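Local structure of F420-dependent methylenetetrahydromethanopterin dehydrogenase (3IQF) at residues P121-G126 with N212-S217; R128-D133 with Q225-Y230; I9-L14 with V38-K43. The protein catalyses the reversible reduction of methenyl-tetrahydromethanopterin to methylene-tetrahydromethanopterin with reduced coenzyme F420, a step of methanogenesis from carbon dioxide. All coordinates share one frame; numbering follows the deposited sequence.

Contact 1 of 3, residues P121-G126 with N212-S217. With E4M (1-{4-[(6S,6aR,7R)-3-amino-6,7-dimethyl-1-oxo-1,2,5,6,6a,7-hexahydro-8H-imidazo[1,5-f]pteridin-10-ium-8-yl]phenyl}-1-deoxy-5-O-{5-O-[(S)-{[(1S)-1,3-dicarboxypropyl]oxy}(hydroxy)phosphoryl]-alpha-D-ribofuranosyl}-D-ribitol), chain M.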
loop_
_atom_site.group_PDB
_atom_site.type_symbol
_atom_site.label_atom_id
_atom_site.label_comp_id
_atom_site.label_asym_id
_atom_site.label_seq_id
_atom_site.Cartn_x
_atom_site.Cartn_y
_atom_site.Cartn_z
ATOM N N PRO A 121 -2.147 -0.977 25.874
ATOM C CA PRO A 121 -2.422 -0.494 24.535
ATOM C C PRO A 121 -3.842 0.048 24.264
ATOM O O PRO A 121 -4.065 0.655 23.215
ATOM C CB PRO A 121 -2.159 -1.732 23.662
ATOM C CG PRO A 121 -1.400 -2.635 24.503
ATOM C CD PRO A 121 -1.879 -2.424 25.854
ATOM N N ASP A 122 -4.775 -0.126 25.205
ATOM C CA ASP A 122 -6.130 0.455 25.058
ATOM C C ASP A 122 -6.106 1.945 25.375
ATOM O O ASP A 122 -6.550 2.384 26.442
ATOM C CB ASP A 122 -7.107 -0.272 25.964
ATOM C CG ASP A 122 -8.540 -0.242 25.435
ATOM O OD1 ASP A 122 -8.951 0.747 24.749
ATOM O OD2 ASP A 122 -9.263 -1.216 25.764
ATOM N N ALA A 123 -5.533 2.708 24.447
ATOM C CA ALA A 123 -5.076 4.080 24.713
ATOM C C ALA A 123 -6.196 5.091 24.674
ATOM O O ALA A 123 -7.087 4.980 23.840
ATOM C CB ALA A 123 -4.043 4.465 23.705
ATOM N N MET A 124 -6.129 6.105 25.544
ATOM C CA MET A 124 -7.057 7.225 25.434
ATOM C C MET A 124 -6.864 7.956 24.099
ATOM O O MET A 124 -5.734 8.175 23.661
ATOM C CB MET A 124 -6.877 8.221 26.564
ATOM C CG MET A 124 -7.913 9.326 26.528
ATOM S SD MET A 124 -7.610 10.604 27.750
ATOM C CE MET A 124 -6.233 11.492 27.060
ATOM N N LEU A 125 -7.985 8.358 23.510
ATOM C CA LEU A 125 -7.989 9.083 22.247
ATOM C C LEU A 125 -7.821 10.604 22.451
ATOM O O LEU A 125 -7.703 11.093 23.571
ATOM C CB LEU A 125 -9.252 8.742 21.430
ATOM C CG LEU A 125 -10.635 8.796 22.095
ATOM C CD1 LEU A 125 -10.940 10.206 22.564
ATOM C CD2 LEU A 125 -11.709 8.299 21.132
ATOM N N GLY A 126 -7.817 11.338 21.338
ATOM C CA GLY A 126 -7.484 12.757 21.310
ATOM C C GLY A 126 -8.731 13.600 21.497
ATOM O O GLY A 126 -9.246 14.221 20.559
ATOM N N ASN A 212 1.971 4.001 23.271
ATOM C CA ASN A 212 2.540 5.329 23.154
ATOM C C ASN A 212 1.501 6.387 22.805
ATOM O O ASN A 212 1.668 7.549 23.148
ATOM C CB ASN A 212 3.674 5.318 22.126
ATOM C CG ASN A 212 4.921 4.463 22.610
ATOM O OD1 ASN A 212 5.130 4.301 23.807
ATOM N ND2 ASN A 212 5.732 3.943 21.660
ATOM N N VAL A 213 0.424 5.987 22.128
ATOM C CA VAL A 213 -0.671 6.910 21.790
ATOM C C VAL A 213 -1.185 7.626 23.043
ATOM O O VAL A 213 -1.396 8.833 23.016
ATOM C CB VAL A 213 -1.832 6.190 21.006
ATOM C CG1 VAL A 213 -3.103 7.030 20.958
ATOM C CG2 VAL A 213 -1.389 5.887 19.560
ATOM N N ALA A 214 -1.290 6.896 24.156
ATOM C CA ALA A 214 -1.884 7.415 25.347
ATOM C C ALA A 214 -1.149 8.640 25.875
ATOM O O ALA A 214 -1.782 9.613 26.301
ATOM C CB ALA A 214 -1.951 6.332 26.414
ATOM N N ASP A 215 0.183 8.608 25.849
ATOM C CA ASP A 215 0.959 9.756 26.332
ATOM C C ASP A 215 0.766 10.989 25.461
ATOM O O ASP A 215 0.806 12.121 25.966
ATOM C CB ASP A 215 2.446 9.430 26.388
ATOM C CG ASP A 215 2.719 8.222 27.251
ATOM O OD1 ASP A 215 3.261 7.234 26.710
ATOM O OD2 ASP A 215 2.333 8.257 28.452
ATOM N N VAL A 216 0.569 10.780 24.162
ATOM C CA VAL A 216 0.395 11.906 23.281
ATOM C C VAL A 216 -0.991 12.523 23.538
ATOM O O VAL A 216 -1.134 13.745 23.605
ATOM C CB VAL A 216 0.538 11.506 21.798
ATOM C CG1 VAL A 216 0.438 12.732 20.922
ATOM C CG2 VAL A 216 1.880 10.771 21.569
ATOM N N SER A 217 -2.007 11.670 23.614
ATOM C CA SER A 217 -3.359 12.094 23.929
ATOM C C SER A 217 -3.425 12.850 25.254
ATOM O O SER A 217 -4.036 13.921 25.350
ATOM C CB SER A 217 -4.299 10.876 23.963
ATOM O OG SER A 217 -4.497 10.343 22.656
HETATM N N1 E4M M . -13.137 5.139 22.968
HETATM C C2 E4M M . -11.976 4.535 23.294
HETATM N N3 E4M M . -11.083 5.172 24.111
HETATM C C4 E4M M . -11.333 6.423 24.602
HETATM N N5 E4M M . -12.918 8.322 24.675
HETATM C C6 E4M M . -14.340 8.558 24.913
HETATM C C7 E4M M . -15.002 8.287 23.556
HETATM N N8 E4M M . -14.590 6.971 23.061
HETATM C C9 E4M M . -14.410 10.007 25.479
HETATM P PA E4M M . -12.256 26.790 25.070
HETATM C C10 E4M M . -12.263 9.116 25.683
HETATM N N10 E4M M . -13.128 10.152 26.201
HETATM C C11 E4M M . -11.585 13.623 28.068
HETATM C C12 E4M M . -12.813 13.668 27.409
HETATM C C13 E4M M . -13.309 12.527 26.788
HETATM C C14 E4M M . -12.610 11.323 26.833
HETATM C C15 E4M M . -11.366 11.267 27.507
HETATM C C16 E4M M . -10.860 12.420 28.102
HETATM O O2A E4M M . -13.697 26.347 25.354
HETATM C C1J E4M M . -12.049 21.194 25.992
HETATM O O1A E4M M . -12.043 27.641 23.825
HETATM C C2J E4M M . -12.784 21.088 24.657
HETATM O O2J E4M M . -12.886 19.737 24.215
HETATM O O3A E4M M . -11.462 27.231 26.281
HETATM C C3J E4M M . -12.009 21.996 23.717
HETATM O O3J E4M M . -10.937 21.338 23.088
HETATM C C4A E4M M . -12.535 7.045 24.242
HETATM C C4J E4M M . -11.419 23.029 24.657
HETATM O O4J E4M M . -11.315 22.417 25.944
HETATM C C5J E4M M . -12.341 24.218 24.783
HETATM O O5J E4M M . -11.554 25.391 24.656
HETATM C C7M E4M M . -16.537 8.337 23.621
HETATM C C8A E4M M . -13.429 6.380 23.423
HETATM C C9M E4M M . -15.627 10.193 26.403
HETATM N NA2 E4M M . -11.737 3.289 22.819
HETATM O OH4 E4M M . -10.493 7.012 25.341
HETATM C CX1 E4M M . -11.025 14.868 28.731
HETATM C CX2 E4M M . -10.866 16.035 27.768
HETATM O OX2 E4M M . -9.738 15.815 26.902
HETATM C CX3 E4M M . -10.595 17.336 28.520
HETATM O OX3 E4M M . -11.665 17.713 29.387
HETATM C CX4 E4M M . -10.330 18.445 27.516
HETATM O OX4 E4M M . -9.552 19.445 28.162
HETATM C CX5 E4M M . -11.587 19.057 26.940
HETATM O OX5 E4M M . -11.112 20.153 26.166
#
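Ser217 turns its hydroxyl from the helix toward the loop and donates a hydrogen bond to the carbonyl oxygen of Met124, OG to O 2.7 Å. The donor sits 32° out of the carbonyl plane. With OG beside its own backbone N (chi1 -70°), Ser217 is short enough to bring the loop backbone close to the helix, and its CB lies 3.1 Å from the same Met124 O. Beside this bond the packing is apolar: the methyl of Ala123 points at the helix and meets CB of Ala214 at 3.9 Å, while CG1 of Val213 comes equally near to it. Met124 reaches further. Its chain runs extended from the backbone and then bends at the sulfur (chi3 74°), which carries CE to 3.7 Å from CB of Ser217 and leaves SD beside the phenyl ring of the bound methenyl-tetrahydromethanopterin, 3.7 Å from C16. Leu125 points the other way, away from the helix, and lays its branched end against the pterin, CG 3.4 Å from C4A; its backbone N adds a weak hydrogen bond to OH4. The loop is thus a thin wall between substrate and helix. It follows strand 115-119 and leads to helix 134-150, whose Tyr140 hydroxyl bonds Ala123 O, while helix 197-223 supplies Ser217 and helix 227-257 packs against Leu125 through His238.

Contact 2 of 3, residues R128-D133 with Q225-Y230. With E4M (1-{4-[(6S,6aR,7R)-3-amino-6,7-dimethyl-1-oxo-1,2,5,6,6a,7-hexahydro-8H-imidazo[1,5-f]pteridin-10-ium-8-yl]phenyl}-1-deoxy-5-O-{5-O-[(S)-{[(1S)-1,3-dicarboxypropyl]oxy}(hydroxy)phosphoryl]-alpha-D-ribofuranosyl}-D-ribitol), chain M.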
loop_
_atom_site.group_PDB
_atom_site.type_symbol
_atom_site.label_atom_id
_atom_site.label_comp_id
_atom_site.label_asym_id
_atom_site.label_seq_id
_atom_site.Cartn_x
_atom_site.Cartn_y
_atom_site.Cartn_z
ATOM N N ARG A 128 -10.350 16.409 22.127
ATOM C CA ARG A 128 -10.474 17.854 22.079
ATOM C C ARG A 128 -11.542 18.171 21.042
ATOM O O ARG A 128 -11.546 17.572 19.957
ATOM C CB ARG A 128 -9.149 18.496 21.660
ATOM C CG ARG A 128 -8.048 18.462 22.716
ATOM C CD ARG A 128 -8.382 19.366 23.886
ATOM N NE ARG A 128 -7.204 19.692 24.660
ATOM C CZ ARG A 128 -7.146 20.620 25.592
ATOM N NH1 ARG A 128 -5.990 20.823 26.193
ATOM N NH2 ARG A 128 -8.215 21.347 25.924
ATOM N N ARG A 129 -12.461 19.079 21.385
ATOM C CA ARG A 129 -13.636 19.383 20.523
ATOM C C ARG A 129 -13.268 19.765 19.085
ATOM O O ARG A 129 -13.998 19.483 18.168
ATOM C CB ARG A 129 -14.457 20.529 21.153
ATOM C CG ARG A 129 -15.716 20.916 20.342
ATOM C CD ARG A 129 -16.625 21.893 21.113
ATOM N NE ARG A 129 -16.956 21.349 22.423
ATOM C CZ ARG A 129 -16.519 21.832 23.588
ATOM N NH1 ARG A 129 -16.870 21.220 24.700
ATOM N NH2 ARG A 129 -15.753 22.923 23.670
ATOM N N GLU A 130 -12.128 20.428 18.915
ATOM C CA GLU A 130 -11.702 20.938 17.605
ATOM C C GLU A 130 -11.320 19.807 16.642
ATOM O O GLU A 130 -11.292 19.997 15.410
ATOM C CB GLU A 130 -10.498 21.891 17.775
ATOM C CG GLU A 130 -10.740 23.092 18.688
ATOM C CD GLU A 130 -10.435 22.823 20.188
ATOM O OE1 GLU A 130 -10.228 23.791 20.942
ATOM O OE2 GLU A 130 -10.427 21.644 20.613
ATOM N N PHE A 131 -11.061 18.625 17.194
ATOM C CA PHE A 131 -10.617 17.477 16.397
ATOM C C PHE A 131 -11.573 16.292 16.499
ATOM O O PHE A 131 -11.985 15.738 15.501
ATOM C CB PHE A 131 -9.206 17.043 16.847
ATOM C CG PHE A 131 -8.710 15.789 16.141
ATOM C CD1 PHE A 131 -8.419 15.819 14.782
ATOM C CD2 PHE A 131 -8.571 14.598 16.832
ATOM C CE1 PHE A 131 -7.987 14.718 14.129
ATOM C CE2 PHE A 131 -8.119 13.478 16.181
ATOM C CZ PHE A 131 -7.807 13.542 14.821
ATOM N N LEU A 132 -11.973 15.939 17.720
ATOM C CA LEU A 132 -12.807 14.731 17.932
ATOM C C LEU A 132 -14.307 14.969 17.825
ATOM O O LEU A 132 -14.965 15.434 18.787
ATOM C CB LEU A 132 -12.495 14.056 19.273
ATOM C CG LEU A 132 -12.893 12.584 19.291
ATOM C CD1 LEU A 132 -11.746 11.676 18.832
ATOM C CD2 LEU A 132 -13.393 12.194 20.640
ATOM N N ASP A 133 -14.850 14.634 16.665
ATOM C CA ASP A 133 -16.283 14.504 16.484
ATOM C C ASP A 133 -16.675 13.019 16.502
ATOM O O ASP A 133 -15.821 12.136 16.609
ATOM C CB ASP A 133 -16.747 15.188 15.180
ATOM C CG ASP A 133 -16.371 14.436 13.956
ATOM O OD1 ASP A 133 -15.466 13.545 14.014
ATOM O OD2 ASP A 133 -17.031 14.742 12.926
ATOM N N GLN A 225 -2.106 23.638 26.607
ATOM C CA GLN A 225 -3.246 24.523 26.724
ATOM C C GLN A 225 -3.471 25.415 25.513
ATOM O O GLN A 225 -4.525 26.037 25.420
ATOM C CB GLN A 225 -3.063 25.411 27.966
ATOM C CG GLN A 225 -2.847 24.621 29.266
ATOM C CD GLN A 225 -3.953 23.590 29.490
ATOM O OE1 GLN A 225 -5.122 23.958 29.591
ATOM N NE2 GLN A 225 -3.594 22.304 29.561
ATOM N N ASP A 226 -2.506 25.498 24.598
ATOM C CA ASP A 226 -2.652 26.326 23.391
ATOM C C ASP A 226 -3.165 25.473 22.232
ATOM O O ASP A 226 -2.473 24.560 21.787
ATOM C CB ASP A 226 -1.313 26.993 23.032
ATOM C CG ASP A 226 -1.343 27.696 21.677
ATOM O OD1 ASP A 226 -0.295 28.243 21.270
ATOM O OD2 ASP A 226 -2.397 27.693 21.009
ATOM N N LYS A 227 -4.359 25.784 21.725
ATOM C CA LYS A 227 -4.982 24.971 20.664
ATOM C C LYS A 227 -4.156 24.869 19.365
ATOM O O LYS A 227 -4.240 23.854 18.656
ATOM C CB LYS A 227 -6.425 25.420 20.365
ATOM C CG LYS A 227 -6.562 26.831 19.887
ATOM C CD LYS A 227 -7.922 27.076 19.311
ATOM C CE LYS A 227 -8.059 28.540 18.907
ATOM N NZ LYS A 227 -9.407 28.840 18.347
ATOM N N GLU A 228 -3.341 25.879 19.067
ATOM C CA GLU A 228 -2.463 25.803 17.899
ATOM C C GLU A 228 -1.486 24.663 18.056
ATOM O O GLU A 228 -0.906 24.189 17.084
ATOM C CB GLU A 228 -1.711 27.110 17.697
ATOM C CG GLU A 228 -2.600 28.193 17.122
ATOM C CD GLU A 228 -1.914 29.563 17.045
ATOM O OE1 GLU A 228 -2.309 30.363 16.139
ATOM O OE2 GLU A 228 -1.006 29.862 17.892
ATOM N N ARG A 229 -1.277 24.251 19.305
ATOM C CA ARG A 229 -0.395 23.139 19.613
ATOM C C ARG A 229 -1.173 21.868 19.910
ATOM O O ARG A 229 -0.823 20.801 19.404
ATOM C CB ARG A 229 0.500 23.515 20.809
ATOM C CG ARG A 229 1.499 24.627 20.507
ATOM C CD ARG A 229 2.274 25.017 21.729
ATOM N NE ARG A 229 3.184 23.951 22.149
ATOM C CZ ARG A 229 4.382 23.714 21.612
ATOM N NH1 ARG A 229 5.113 22.709 22.077
ATOM N NH2 ARG A 229 4.868 24.482 20.643
ATOM N N TYR A 230 -2.233 21.949 20.715
ATOM C CA TYR A 230 -2.910 20.707 21.146
ATOM C C TYR A 230 -3.714 20.052 20.058
ATOM O O TYR A 230 -3.818 18.819 20.030
ATOM C CB TYR A 230 -3.686 20.831 22.483
ATOM C CG TYR A 230 -4.965 21.660 22.536
ATOM C CD1 TYR A 230 -5.079 22.711 23.441
ATOM C CD2 TYR A 230 -6.072 21.365 21.740
ATOM C CE1 TYR A 230 -6.263 23.478 23.524
ATOM C CE2 TYR A 230 -7.241 22.135 21.812
ATOM C CZ TYR A 230 -7.331 23.187 22.712
ATOM O OH TYR A 230 -8.487 23.967 22.814
HETATM N N1 E4M M . -13.137 5.139 22.968
HETATM C C2 E4M M . -11.976 4.535 23.294
HETATM N N3 E4M M . -11.083 5.172 24.111
HETATM C C4 E4M M . -11.333 6.423 24.602
HETATM N N5 E4M M . -12.918 8.322 24.675
HETATM C C6 E4M M . -14.340 8.558 24.913
HETATM C C7 E4M M . -15.002 8.287 23.556
HETATM N N8 E4M M . -14.590 6.971 23.061
HETATM C C9 E4M M . -14.410 10.007 25.479
HETATM P PA E4M M . -12.256 26.790 25.070
HETATM C C10 E4M M . -12.263 9.116 25.683
HETATM N N10 E4M M . -13.128 10.152 26.201
HETATM C C11 E4M M . -11.585 13.623 28.068
HETATM C C12 E4M M . -12.813 13.668 27.409
HETATM C C13 E4M M . -13.309 12.527 26.788
HETATM C C14 E4M M . -12.610 11.323 26.833
HETATM C C15 E4M M . -11.366 11.267 27.507
HETATM C C16 E4M M . -10.860 12.420 28.102
HETATM O O2A E4M M . -13.697 26.347 25.354
HETATM C C1J E4M M . -12.049 21.194 25.992
HETATM O O1A E4M M . -12.043 27.641 23.825
HETATM C C2J E4M M . -12.784 21.088 24.657
HETATM O O2J E4M M . -12.886 19.737 24.215
HETATM O O3A E4M M . -11.462 27.231 26.281
HETATM C C3J E4M M . -12.009 21.996 23.717
HETATM O O3J E4M M . -10.937 21.338 23.088
HETATM C C4A E4M M . -12.535 7.045 24.242
HETATM C C4J E4M M . -11.419 23.029 24.657
HETATM O O4J E4M M . -11.315 22.417 25.944
HETATM C C5J E4M M . -12.341 24.218 24.783
HETATM O O5J E4M M . -11.554 25.391 24.656
HETATM C C7M E4M M . -16.537 8.337 23.621
HETATM C C8A E4M M . -13.429 6.380 23.423
HETATM C C9M E4M M . -15.627 10.193 26.403
HETATM N NA2 E4M M . -11.737 3.289 22.819
HETATM O OH4 E4M M . -10.493 7.012 25.341
HETATM C CX1 E4M M . -11.025 14.868 28.731
HETATM C CX2 E4M M . -10.866 16.035 27.768
HETATM O OX2 E4M M . -9.738 15.815 26.902
HETATM C CX3 E4M M . -10.595 17.336 28.520
HETATM O OX3 E4M M . -11.665 17.713 29.387
HETATM C CX4 E4M M . -10.330 18.445 27.516
HETATM O OX4 E4M M . -9.552 19.445 28.162
HETATM C CX5 E4M M . -11.587 19.057 26.940
HETATM O OX5 E4M M . -11.112 20.153 26.166
HETATM O O HOH W 1 -6.431 23.328 27.475
#
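Arg128 lays its guanidinium flat on the ring of Tyr230, the planes only 7° apart and the centres 3.6 Å from each other, a stacked cation-pi pair. Lys227 CA covers the opposite face of the ring, so the tyrosine is held between its own helix turn and the arginine. The other face of the guanidinium carries OX4 of the bound substrate, and O4J lies in its plane at the edge. A bend at chi2 (-69°) folds the arginine chain over the ring, so that CD also makes a CH-pi contact, 4.0 Å from the ring centroid. Arginine suits the place because its flat cation can stack and donate at once: NE bonds Gly220 O, NH1 reaches a water shared with Gln225 OE1, and NH2 gives weak bonds to OX5 and O4J of the substrate. Gln225 NE2 is itself hydrogen-bonded to Val223 O. At the ring's edge stands Glu130, its carboxylate turned 63° from the ring. Tyr230 OH donates to Glu130 OE1 at 2.6 Å, on the syn side but tilted out of the carboxylate plane. This is a substrate pocket for the ribose end of the methenyl-tetrahydromethanopterin tail, formed by the loop before helix 134-150 and the first turn of helix 227-257, which Asp226 N-caps. Glu130 OE2 accepts a hydrogen bond from the ribose hydroxyl O3J at 2.5 Å, and Arg129 N donates to O2J at 2.9 Å. Two bonds, one to each oxygen, should restrain the rotation of the carboxylate. Lys227 NZ pairs with Asp281 and Arg129 with Asp29, both of the third subunit.

Contact 3 of 3, residues I9-L14 with V38-K43. With E4M (1-{4-[(6S,6aR,7R)-3-amino-6,7-dimethyl-1-oxo-1,2,5,6,6a,7-hexahydro-8H-imidazo[1,5-f]pteridin-10-ium-8-yl]phenyl}-1-deoxy-5-O-{5-O-[(S)-{[(1S)-1,3-dicarboxypropyl]oxy}(hydroxy)phosphoryl]-alpha-D-ribofuranosyl}-D-ribitol), chain M.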
loop_
_atom_site.group_PDB
_atom_site.type_symbol
_atom_site.label_atom_id
_atom_site.label_comp_id
_atom_site.label_asym_id
_atom_site.label_seq_id
_atom_site.Cartn_x
_atom_site.Cartn_y
_atom_site.Cartn_z
ATOM N N ILE A 9 -20.856 -4.208 33.175
ATOM C CA ILE A 9 -21.203 -2.823 33.398
ATOM C C ILE A 9 -20.217 -2.017 32.562
ATOM O O ILE A 9 -19.012 -2.193 32.704
ATOM C CB ILE A 9 -21.087 -2.431 34.892
ATOM C CG1 ILE A 9 -21.860 -3.417 35.790
ATOM C CG2 ILE A 9 -21.557 -0.995 35.096
ATOM C CD1 ILE A 9 -21.374 -3.436 37.226
ATOM N N LYS A 10 -20.734 -1.139 31.710
ATOM C CA LYS A 10 -19.905 -0.335 30.807
ATOM C C LYS A 10 -20.145 1.164 31.070
ATOM O O LYS A 10 -21.249 1.663 30.922
ATOM C CB LYS A 10 -20.266 -0.691 29.368
ATOM C CG LYS A 10 -19.836 -2.114 28.904
ATOM C CD LYS A 10 -20.345 -2.452 27.471
ATOM C CE LYS A 10 -19.958 -3.894 27.069
ATOM N NZ LYS A 10 -20.335 -4.321 25.664
ATOM N N CYS A 11 -19.130 1.875 31.531
ATOM C CA CYS A 11 -19.241 3.323 31.726
ATOM C C CYS A 11 -18.010 3.963 31.133
ATOM O O CYS A 11 -16.878 3.642 31.529
ATOM C CB CYS A 11 -19.327 3.672 33.197
ATOM S SG CYS A 11 -20.720 3.010 34.070
ATOM N N GLY A 12 -18.209 4.857 30.170
ATOM C CA GLY A 12 -17.088 5.384 29.395
ATOM C C GLY A 12 -16.823 4.353 28.329
ATOM O O GLY A 12 -17.611 3.409 28.168
ATOM N N ASN A 13 -15.751 4.517 27.568
ATOM C CA ASN A 13 -15.470 3.569 26.480
ATOM C C ASN A 13 -14.004 3.256 26.375
ATOM O O ASN A 13 -13.184 4.150 26.350
ATOM C CB ASN A 13 -15.936 4.096 25.107
ATOM C CG ASN A 13 -15.943 2.990 24.015
ATOM O OD1 ASN A 13 -16.597 1.960 24.178
ATOM N ND2 ASN A 13 -15.238 3.221 22.898
ATOM N N LEU A 14 -13.718 1.963 26.319
ATOM C CA LEU A 14 -12.411 1.430 25.980
ATOM C C LEU A 14 -12.647 0.410 24.884
ATOM O O LEU A 14 -13.739 -0.164 24.793
ATOM C CB LEU A 14 -11.879 0.729 27.232
ATOM C CG LEU A 14 -10.648 1.231 27.982
ATOM C CD1 LEU A 14 -10.372 2.731 27.806
ATOM C CD2 LEU A 14 -10.715 0.774 29.418
ATOM N N VAL A 38 -25.283 -3.640 31.198
ATOM C CA VAL A 38 -25.911 -2.379 31.586
ATOM C C VAL A 38 -24.874 -1.281 31.573
ATOM O O VAL A 38 -23.691 -1.554 31.683
ATOM C CB VAL A 38 -26.534 -2.427 33.028
ATOM C CG1 VAL A 38 -27.896 -3.128 33.051
ATOM C CG2 VAL A 38 -25.557 -3.065 34.047
ATOM N N GLY A 39 -25.318 -0.036 31.445
ATOM C CA GLY A 39 -24.405 1.085 31.548
ATOM C C GLY A 39 -25.027 2.446 31.324
ATOM O O GLY A 39 -26.243 2.575 31.086
ATOM N N THR A 40 -24.168 3.464 31.377
ATOM C CA THR A 40 -24.589 4.857 31.237
ATOM C C THR A 40 -23.886 5.474 30.022
ATOM O O THR A 40 -23.581 6.665 30.005
ATOM C CB THR A 40 -24.290 5.666 32.499
ATOM O OG1 THR A 40 -22.889 5.583 32.799
ATOM C CG2 THR A 40 -25.153 5.163 33.718
ATOM N N SER A 41 -23.604 4.644 29.027
ATOM C CA SER A 41 -22.920 5.082 27.807
ATOM C C SER A 41 -21.529 5.660 28.163
ATOM O O SER A 41 -20.817 5.102 29.013
ATOM C CB SER A 41 -23.808 6.093 27.040
ATOM O OG SER A 41 -23.293 6.426 25.757
ATOM N N VAL A 42 -21.172 6.775 27.527
ATOM C CA VAL A 42 -19.855 7.370 27.660
ATOM C C VAL A 42 -19.606 8.091 29.006
ATOM O O VAL A 42 -18.456 8.425 29.326
ATOM C CB VAL A 42 -19.602 8.409 26.550
ATOM C CG1 VAL A 42 -19.772 7.796 25.173
ATOM C CG2 VAL A 42 -20.498 9.626 26.751
ATOM N N LYS A 43 -20.656 8.360 29.784
ATOM C CA LYS A 43 -20.460 9.135 31.000
ATOM C C LYS A 43 -19.973 8.236 32.137
ATOM O O LYS A 43 -20.488 7.132 32.310
ATOM C CB LYS A 43 -21.734 9.915 31.364
ATOM C CG LYS A 43 -22.275 10.753 30.205
ATOM C CD LYS A 43 -23.201 11.871 30.652
ATOM C CE LYS A 43 -23.432 12.888 29.523
ATOM N NZ LYS A 43 -22.202 13.676 29.184
HETATM N N1 E4M M . -13.137 5.139 22.968
HETATM C C2 E4M M . -11.976 4.535 23.294
HETATM N N3 E4M M . -11.083 5.172 24.111
HETATM C C4 E4M M . -11.333 6.423 24.602
HETATM N N5 E4M M . -12.918 8.322 24.675
HETATM C C6 E4M M . -14.340 8.558 24.913
HETATM C C7 E4M M . -15.002 8.287 23.556
HETATM N N8 E4M M . -14.590 6.971 23.061
HETATM C C9 E4M M . -14.410 10.007 25.479
HETATM P PA E4M M . -12.256 26.790 25.070
HETATM C C10 E4M M . -12.263 9.116 25.683
HETATM N N10 E4M M . -13.128 10.152 26.201
HETATM C C11 E4M M . -11.585 13.623 28.068
HETATM C C12 E4M M . -12.813 13.668 27.409
HETATM C C13 E4M M . -13.309 12.527 26.788
HETATM C C14 E4M M . -12.610 11.323 26.833
HETATM C C15 E4M M . -11.366 11.267 27.507
HETATM C C16 E4M M . -10.860 12.420 28.102
HETATM O O2A E4M M . -13.697 26.347 25.354
HETATM C C1J E4M M . -12.049 21.194 25.992
HETATM O O1A E4M M . -12.043 27.641 23.825
HETATM C C2J E4M M . -12.784 21.088 24.657
HETATM O O2J E4M M . -12.886 19.737 24.215
HETATM O O3A E4M M . -11.462 27.231 26.281
HETATM C C3J E4M M . -12.009 21.996 23.717
HETATM O O3J E4M M . -10.937 21.338 23.088
HETATM C C4A E4M M . -12.535 7.045 24.242
HETATM C C4J E4M M . -11.419 23.029 24.657
HETATM O O4J E4M M . -11.315 22.417 25.944
HETATM C C5J E4M M . -12.341 24.218 24.783
HETATM O O5J E4M M . -11.554 25.391 24.656
HETATM C C7M E4M M . -16.537 8.337 23.621
HETATM C C8A E4M M . -13.429 6.380 23.423
HETATM C C9M E4M M . -15.627 10.193 26.403
HETATM N NA2 E4M M . -11.737 3.289 22.819
HETATM O OH4 E4M M . -10.493 7.012 25.341
HETATM C CX1 E4M M . -11.025 14.868 28.731
HETATM C CX2 E4M M . -10.866 16.035 27.768
HETATM O OX2 E4M M . -9.738 15.815 26.902
HETATM C CX3 E4M M . -10.595 17.336 28.520
HETATM O OX3 E4M M . -11.665 17.713 29.387
HETATM C CX4 E4M M . -10.330 18.445 27.516
HETATM O OX4 E4M M . -9.552 19.445 28.162
HETATM C CX5 E4M M . -11.587 19.057 26.940
HETATM O OX5 E4M M . -11.112 20.153 26.166
#
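Backbone hydrogen bonds join Lys10 to Val38 and Gly12 to Ser41, where strands 4-10 and 33-39 run parallel and then give way to loops. Lys10 N donates to Val38 O at 3.0 Å, and Gly12 N to Ser41 O at 2.9 Å; between them Thr40 N makes a weak bond to Lys10 O. CA-H...O contacts fill in, among them Gly12 CA to Val42 O at 3.3 Å. Glycine fits at two close places: at Gly39, still in the strand, a CB would run into Lys10 O; at Gly12 the backbone angles would jam one against the preceding carbonyl. Apolar contact is limited to Ile9 and Val38, which lie side by side, CG1 to CG2 4.1 Å, on the face covered by helix 46-63. Within its own type II' turn, Thr40 holds OG1 between backbone N and carbonyl carbon (chi1 57°), from where it donates to Lys43 O at 2.9 Å. Charged ends lead elsewhere, Lys10 to Asp21 and Lys43 to Asp25 of the third subunit. The ligand is met at the loop tips, Val42 CG1 touching the methyl C7M and Asn13 ND2 donating to the pterin N1 at 2.8 Å. In this beta-alpha-beta unit the loops are joined mainly by main-chain bonds, consistent with a fixed backbone that places the Asn13 amide at the pterin, where the ring nitrogen acts as acceptor.

From the N terminus, contact 3 comes first: 9-14 and 38-43 close a short loop containing helix 15-19, joining two neighbouring strands of the parallel sheet. Contacts 1 and 2 follow in series after it. Their first segments share the loop between strand 115-119 and helix 134-150, and their second segments lie on helix 197-223 and at the start of helix 227-257, so the two long closures cross. They touch where Leu125 packs on Leu132. Contact 1 also meets contact 3 through Asp122 and Leu14. All three touch the same substrate, contacts 1 and 3 round the pterin end, contact 2 round the sugars; contact 3 joins strands, contacts 1 and 2 the loop to two helices.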